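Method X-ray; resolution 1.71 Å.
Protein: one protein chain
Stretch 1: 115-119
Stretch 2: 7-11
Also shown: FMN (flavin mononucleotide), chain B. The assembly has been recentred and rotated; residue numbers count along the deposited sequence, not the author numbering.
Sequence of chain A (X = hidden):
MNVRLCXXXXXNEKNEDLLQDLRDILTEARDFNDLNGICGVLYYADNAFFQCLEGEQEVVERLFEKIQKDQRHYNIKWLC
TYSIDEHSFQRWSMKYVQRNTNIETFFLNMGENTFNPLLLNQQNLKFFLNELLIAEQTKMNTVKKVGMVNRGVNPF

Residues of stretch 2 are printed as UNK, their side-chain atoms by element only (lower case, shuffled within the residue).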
# COMPACT_ATOMS: atom_id res chain seq x y z
N PHE A 115 5.35 12.45 7.58
CA PHE A 115 4.63 11.17 7.70
C PHE A 115 4.89 10.32 6.46
O PHE A 115 4.08 9.44 6.09
CB PHE A 115 3.19 11.58 7.96
CG PHE A 115 3.12 12.60 9.06
CD1 PHE A 115 3.37 12.20 10.36
CD2 PHE A 115 2.91 13.94 8.79
CE1 PHE A 115 3.32 13.11 11.40
CE2 PHE A 115 2.89 14.85 9.82
CZ PHE A 115 3.10 14.43 11.13
N ASN A 116 6.03 10.58 5.85
CA ASN A 116 6.49 9.89 4.62
C ASN A 116 7.00 8.52 5.04
O ASN A 116 7.95 8.41 5.80
CB ASN A 116 7.55 10.73 3.90
CG ASN A 116 8.04 10.14 2.60
OD1 ASN A 116 8.15 8.92 2.44
ND2 ASN A 116 8.33 11.02 1.65
N PRO A 117 6.37 7.44 4.55
CA PRO A 117 6.77 6.10 4.95
C PRO A 117 8.16 5.67 4.45
O PRO A 117 8.68 4.70 4.95
CB PRO A 117 5.68 5.16 4.39
CG PRO A 117 4.91 5.99 3.40
CD PRO A 117 5.22 7.45 3.65
N LEU A 118 8.79 6.42 3.54
CA LEU A 118 10.20 6.12 3.19
C LEU A 118 11.12 6.26 4.42
O LEU A 118 12.24 5.72 4.36
CB LEU A 118 10.64 7.04 2.05
CG LEU A 118 10.07 6.67 0.68
CD1 LEU A 118 10.23 7.82 -0.31
CD2 LEU A 118 10.73 5.43 0.15
N LEU A 119 10.68 6.97 5.47
CA LEU A 119 11.44 7.15 6.74
C LEU A 119 11.35 5.89 7.61
O LEU A 119 12.05 5.86 8.63
CB LEU A 119 10.84 8.31 7.54
CG LEU A 119 10.84 9.68 6.87
CD1 LEU A 119 9.94 10.63 7.65
CD2 LEU A 119 12.24 10.24 6.77
N UNK A 7 6.89 -2.44 0.87
CA UNK A 7 7.78 -1.46 0.25
C UNK A 7 7.20 -0.08 0.47
O UNK A 7 6.01 0.12 0.78
c UNK A 7 4.66 -1.91 -3.02
c UNK A 7 4.56 -0.62 -3.50
c UNK A 7 5.78 -2.29 -2.28
c UNK A 7 6.83 -1.41 -2.07
c UNK A 7 6.71 -0.11 -2.56
o UNK A 7 3.44 -0.22 -4.16
c UNK A 7 5.58 0.28 -3.27
c UNK A 7 8.01 -1.80 -1.23
N UNK A 8 8.07 0.91 0.30
CA UNK A 8 7.62 2.30 0.30
C UNK A 8 8.14 2.95 -0.99
O UNK A 8 9.10 2.42 -1.63
c UNK A 8 8.07 3.01 1.57
N UNK A 9 7.46 4.00 -1.43
CA UNK A 9 7.77 4.68 -2.72
C UNK A 9 7.42 6.16 -2.62
O UNK A 9 6.66 6.55 -1.72
o UNK A 9 5.63 4.31 -3.76
c UNK A 9 7.02 4.05 -3.88
N UNK A 10 7.99 6.95 -3.52
CA UNK A 10 7.64 8.39 -3.66
C UNK A 10 6.55 8.51 -4.73
O UNK A 10 6.65 7.90 -5.84
c UNK A 10 8.64 10.69 -3.91
n UNK A 10 8.08 12.43 -2.33
c UNK A 10 8.88 9.20 -4.01
o UNK A 10 8.83 10.50 -1.54
c UNK A 10 8.51 11.20 -2.49
N UNK A 11 5.52 9.28 -4.45
CA UNK A 11 4.50 9.50 -5.50
C UNK A 11 5.14 10.33 -6.61
O UNK A 11 5.86 11.28 -6.26
n UNK A 11 1.30 12.68 -5.63
c UNK A 11 1.11 11.25 -5.51
n UNK A 11 1.25 14.68 -6.74
c UNK A 11 2.27 10.46 -6.03
n UNK A 11 0.68 12.75 -7.85
c UNK A 11 1.07 13.37 -6.74
c UNK A 11 3.30 10.25 -4.95
N1 FMN B . -1.97 -3.33 -9.07
C2 FMN B . -2.52 -4.45 -8.56
O2 FMN B . -2.98 -5.31 -9.37
N3 FMN B . -2.46 -4.73 -7.24
C4 FMN B . -1.93 -3.88 -6.34
O4 FMN B . -1.92 -4.11 -5.13
C4A FMN B . -1.38 -2.62 -6.82
N5 FMN B . -0.86 -1.71 -6.02
C5A FMN B . -0.31 -0.60 -6.57
C6 FMN B . 0.22 0.34 -5.72
C7 FMN B . 0.83 1.48 -6.22
C7M FMN B . 1.37 2.46 -5.23
C8 FMN B . 0.78 1.79 -7.65
C8M FMN B . 1.41 3.09 -8.13
C9 FMN B . 0.25 0.84 -8.51
C9A FMN B . -0.33 -0.31 -8.00
N10 FMN B . -0.94 -1.26 -8.83
C10 FMN B . -1.44 -2.41 -8.26
C1' FMN B . -1.05 -1.09 -10.32
C2' FMN B . -0.01 -1.79 -11.16
O2' FMN B . 1.22 -1.06 -11.06
C3' FMN B . -0.52 -1.79 -12.63
O3' FMN B . -1.01 -0.50 -13.02
C4' FMN B . -1.70 -2.71 -12.86
O4' FMN B . -1.37 -4.04 -12.40
C5' FMN B . -2.04 -2.79 -14.37
O5' FMN B . -0.97 -3.34 -15.17
P FMN B . -1.10 -3.62 -16.79
O1P FMN B . -0.53 -2.35 -17.40
O2P FMN B . -0.24 -4.87 -16.95
O3P FMN B . -2.57 -3.82 -17.11

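Position 7 carries eight side-chain atoms: one carbon leading into a six-carbon ring, with a single oxygen on the far side of that ring. Its CA-to-CB bond points away from stretch 1, and no atom of position 7 contacts that stretch, so identification rests on composition alone. A phenol is the one standard side chain that fits, and the residue is Tyr-7. Its chi1 of 77° (p) accompanies an approach to the flavin, with OH 3.6 Å from C7M of FMN.

Position 8 has one side-chain carbon and nothing beyond it. That CB points toward stretch 1 and lies 3.8 Å from Pro-117 O, 4.3 Å from Pro-117 CB and 3.9 Å from Leu-118 CD2. A lone CB defines alanine, Ala-8. The CA atoms of Ala-8 and Leu-118 are 5.4 Å apart, which sets the register of the two stretches.

Position 9 shows one carbon followed by one oxygen, without branching. The CA-to-CB bond points away, as expected for the alternation of a strand, and contact with stretch 1 falls to the backbone: Leu-118 CD2 lies 3.9 Å from the N of position 9. One carbon and a hydroxyl oxygen make Ser-9, with chi1 at 68° (p); its OG is hydrogen-bonded elsewhere in the structure.

Position 10 holds three carbons, the third bearing one oxygen and one nitrogen. The CA-to-CB bond runs sideways, but the chain, with chi1 at -169° (t) and chi2 at 73° (p), brings its end nearer to stretch 1. The terminal oxygen of position 10 lies 3.3 Å from Asn-116 ND2 and 3.3 Å from Leu-118 CD1. Two carbons before a terminal amide give Gln-10. The oxygen is therefore OE1, and it accepts a hydrogen bond from Asn-116 ND2 with an N-H...O angle of 160°.

Position 11 has three carbons, a nitrogen, and then a carbon carrying two more nitrogens. Its nearest side-chain atom to stretch 1 is CB of position 11, 8.3 Å from Asn-116 ND2, so it is out of reach. The guanidinium pattern identifies Arg-11.

The contact buries 234 Å² and combines an apolar patch with one polar link. Leu-118, chi1 at -74° (m), contributes most area on its side, its CD2 packing on Ala-8 while Pro-117 CB adds a second apolar contact. The Asn-116 to Gln-10 bond joins the amide ends. Asn-116 OD1 meanwhile accepts from Leu-118 N at 2.8 Å, and Asn-116 O from Leu-119 N at 3.1 Å, so the residue that reaches across also ties into its own turn.

Stretch 2 7-11: YASQR
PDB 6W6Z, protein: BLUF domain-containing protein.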